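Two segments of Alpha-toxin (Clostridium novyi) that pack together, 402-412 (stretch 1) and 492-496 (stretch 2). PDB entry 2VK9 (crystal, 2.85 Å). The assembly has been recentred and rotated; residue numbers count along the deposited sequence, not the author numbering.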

# COMPACT_ATOMS: atom_id res chain seq x y z
N ILE A 402 6.03 -8.08 -6.07
CA ILE A 402 6.88 -7.35 -7.02
C ILE A 402 6.40 -7.61 -8.43
O ILE A 402 6.43 -6.71 -9.28
CB ILE A 402 8.38 -7.76 -6.90
CG1 ILE A 402 8.97 -7.30 -5.57
CG2 ILE A 402 9.20 -7.19 -8.07
CD1 ILE A 402 10.11 -8.16 -5.07
N SER A 403 5.97 -8.85 -8.67
CA SER A 403 5.39 -9.26 -9.93
C SER A 403 4.09 -8.49 -10.22
O SER A 403 3.94 -7.92 -11.30
CB SER A 403 5.15 -10.77 -9.92
OG SER A 403 4.50 -11.20 -11.10
N GLN A 404 3.18 -8.46 -9.25
CA GLN A 404 1.96 -7.65 -9.36
C GLN A 404 2.26 -6.21 -9.75
O GLN A 404 1.70 -5.70 -10.73
CB GLN A 404 1.17 -7.64 -8.05
CG GLN A 404 0.32 -8.87 -7.79
CD GLN A 404 -0.91 -8.98 -8.69
OE1 GLN A 404 -1.31 -8.03 -9.37
NE2 GLN A 404 -1.52 -10.17 -8.70
N LEU A 405 3.14 -5.56 -9.00
CA LEU A 405 3.48 -4.16 -9.23
C LEU A 405 4.04 -3.96 -10.64
O LEU A 405 3.62 -3.04 -11.34
CB LEU A 405 4.46 -3.64 -8.17
CG LEU A 405 4.81 -2.14 -8.20
CD1 LEU A 405 3.77 -1.31 -7.52
CD2 LEU A 405 6.14 -1.87 -7.54
N GLU A 406 4.98 -4.82 -11.04
CA GLU A 406 5.61 -4.73 -12.36
C GLU A 406 4.60 -4.94 -13.47
O GLU A 406 4.61 -4.24 -14.48
CB GLU A 406 6.72 -5.77 -12.49
CG GLU A 406 8.07 -5.35 -11.96
CD GLU A 406 9.04 -6.51 -11.87
OE1 GLU A 406 8.67 -7.63 -12.29
OE2 GLU A 406 10.18 -6.30 -11.38
N ASN A 407 3.72 -5.92 -13.26
CA ASN A 407 2.67 -6.23 -14.21
C ASN A 407 1.69 -5.07 -14.42
O ASN A 407 1.40 -4.71 -15.56
CB ASN A 407 1.91 -7.48 -13.76
CG ASN A 407 0.84 -7.90 -14.74
OD1 ASN A 407 1.13 -8.30 -15.86
ND2 ASN A 407 -0.41 -7.80 -14.32
N ARG A 408 1.21 -4.50 -13.33
CA ARG A 408 0.25 -3.41 -13.40
C ARG A 408 0.84 -2.14 -13.98
O ARG A 408 0.15 -1.40 -14.68
CB ARG A 408 -0.33 -3.13 -12.02
CG ARG A 408 -1.29 -4.19 -11.60
CD ARG A 408 -1.42 -4.26 -10.13
NE ARG A 408 -2.16 -5.46 -9.76
CZ ARG A 408 -3.42 -5.47 -9.34
NH1 ARG A 408 -4.10 -4.33 -9.21
NH2 ARG A 408 -3.99 -6.62 -9.03
N TYR A 409 2.12 -1.89 -13.70
CA TYR A 409 2.78 -0.70 -14.21
C TYR A 409 3.10 -0.83 -15.69
O TYR A 409 2.94 0.13 -16.43
CB TYR A 409 4.03 -0.34 -13.39
CG TYR A 409 3.75 0.71 -12.33
CD1 TYR A 409 3.83 2.07 -12.64
CD2 TYR A 409 3.37 0.34 -11.03
CE1 TYR A 409 3.54 3.05 -11.68
CE2 TYR A 409 3.09 1.31 -10.07
CZ TYR A 409 3.18 2.66 -10.41
OH TYR A 409 2.91 3.61 -9.46
N GLU A 410 3.53 -2.02 -16.12
CA GLU A 410 3.85 -2.25 -17.53
C GLU A 410 2.61 -2.08 -18.42
O GLU A 410 2.67 -1.41 -19.45
CB GLU A 410 4.52 -3.60 -17.75
CG GLU A 410 6.00 -3.65 -17.33
CD GLU A 410 6.82 -2.41 -17.74
OE1 GLU A 410 7.18 -2.28 -18.94
OE2 GLU A 410 7.13 -1.57 -16.85
N ILE A 411 1.50 -2.67 -17.99
CA ILE A 411 0.21 -2.50 -18.65
C ILE A 411 -0.14 -1.01 -18.78
O ILE A 411 -0.43 -0.54 -19.89
CB ILE A 411 -0.92 -3.29 -17.92
CG1 ILE A 411 -0.76 -4.80 -18.18
CG2 ILE A 411 -2.30 -2.83 -18.36
CD1 ILE A 411 -1.51 -5.69 -17.19
N LEU A 412 -0.08 -0.28 -17.66
CA LEU A 412 -0.38 1.16 -17.63
C LEU A 412 0.53 1.98 -18.55
O LEU A 412 0.06 2.76 -19.37
CB LEU A 412 -0.31 1.70 -16.20
CG LEU A 412 -0.35 3.22 -15.98
CD1 LEU A 412 -1.78 3.74 -15.98
CD2 LEU A 412 0.33 3.58 -14.67
N LYS A 492 -0.74 -16.43 -10.85
CA LYS A 492 0.16 -15.28 -10.93
C LYS A 492 -0.47 -14.11 -11.68
O LYS A 492 -1.20 -14.32 -12.65
CB LYS A 492 1.51 -15.66 -11.57
CG LYS A 492 1.43 -16.23 -12.99
CD LYS A 492 2.77 -16.89 -13.39
CE LYS A 492 2.75 -17.39 -14.86
NZ LYS A 492 2.97 -16.27 -15.84
N ASN A 493 -0.20 -12.90 -11.21
CA ASN A 493 -0.71 -11.67 -11.84
C ASN A 493 -2.23 -11.54 -11.92
O ASN A 493 -2.74 -10.86 -12.81
CB ASN A 493 -0.11 -11.49 -13.25
CG ASN A 493 1.38 -11.33 -13.22
OD1 ASN A 493 1.98 -11.13 -12.17
ND2 ASN A 493 1.99 -11.40 -14.39
N THR A 494 -2.95 -12.17 -11.00
CA THR A 494 -4.39 -12.01 -10.98
C THR A 494 -4.76 -10.61 -10.53
O THR A 494 -4.00 -9.97 -9.81
CB THR A 494 -5.10 -13.04 -10.07
OG1 THR A 494 -6.50 -12.73 -10.03
CG2 THR A 494 -4.56 -12.99 -8.65
N PHE A 495 -5.92 -10.13 -10.95
CA PHE A 495 -6.47 -8.89 -10.42
C PHE A 495 -7.50 -9.22 -9.35
O PHE A 495 -8.15 -8.33 -8.82
CB PHE A 495 -7.08 -8.03 -11.52
CG PHE A 495 -6.10 -7.59 -12.57
CD1 PHE A 495 -5.94 -8.33 -13.73
CD2 PHE A 495 -5.33 -6.45 -12.39
CE1 PHE A 495 -5.02 -7.94 -14.71
CE2 PHE A 495 -4.41 -6.06 -13.35
CZ PHE A 495 -4.26 -6.80 -14.52
N ASP A 496 -7.63 -10.50 -9.03
CA ASP A 496 -8.65 -10.92 -8.08
C ASP A 496 -8.22 -10.71 -6.64
O ASP A 496 -7.04 -10.61 -6.33
CB ASP A 496 -9.08 -12.37 -8.32
CG ASP A 496 -9.97 -12.50 -9.54
OD1 ASP A 496 -10.93 -11.70 -9.68
OD2 ASP A 496 -9.71 -13.41 -10.36

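How do the two backbones meet? Residues 402-412 are helical throughout, with bonds such as Asn407 N to Ser403 O (2.8 Å), whereas 492-496 has no regular structure. They come nearest where the CA atoms of Gln404 and Asn493 lie 5.4 Å apart. Asn493 adopts positive phi and psi (60/27), a conformation asparagine tolerates better than most residues.

What anchors the loop? The Thr494 carbonyl takes a hydrogen bond from Gln404 NE2 to Thr494 O (2.7 Å) and a weak one from Arg408 NH2 to Thr494 O (3.4 Å). The two donors are braced one helical turn apart: Arg408 NE gives a 2.7 Å hydrogen bond to Gln404 OE1, leaving the amide nitrogen to face the loop.

How is Asn493 held? Its m rotamer brings its end nearer the helix, where Ser403 OG donates to Asn493 OD1 at 2.7 Å. The CA-to-CB bond of Ser403 points toward the loop, so the short side chain reaches Asn493 without a long extension.

What does Phe495 add? Phe495 CD2 lies over one face of the Arg408 guanidinium, 3.6 Å from Arg408 NH2, and the ring meets Ile411 CD1 edge-on at Phe495 CZ (4.0 Å). The apolar ring suits Ile411. The whole contact buries 363 Å², most of it from polar residues, with Asn493 (83 Å²) and Phe495 (72 Å²) the largest single contributors.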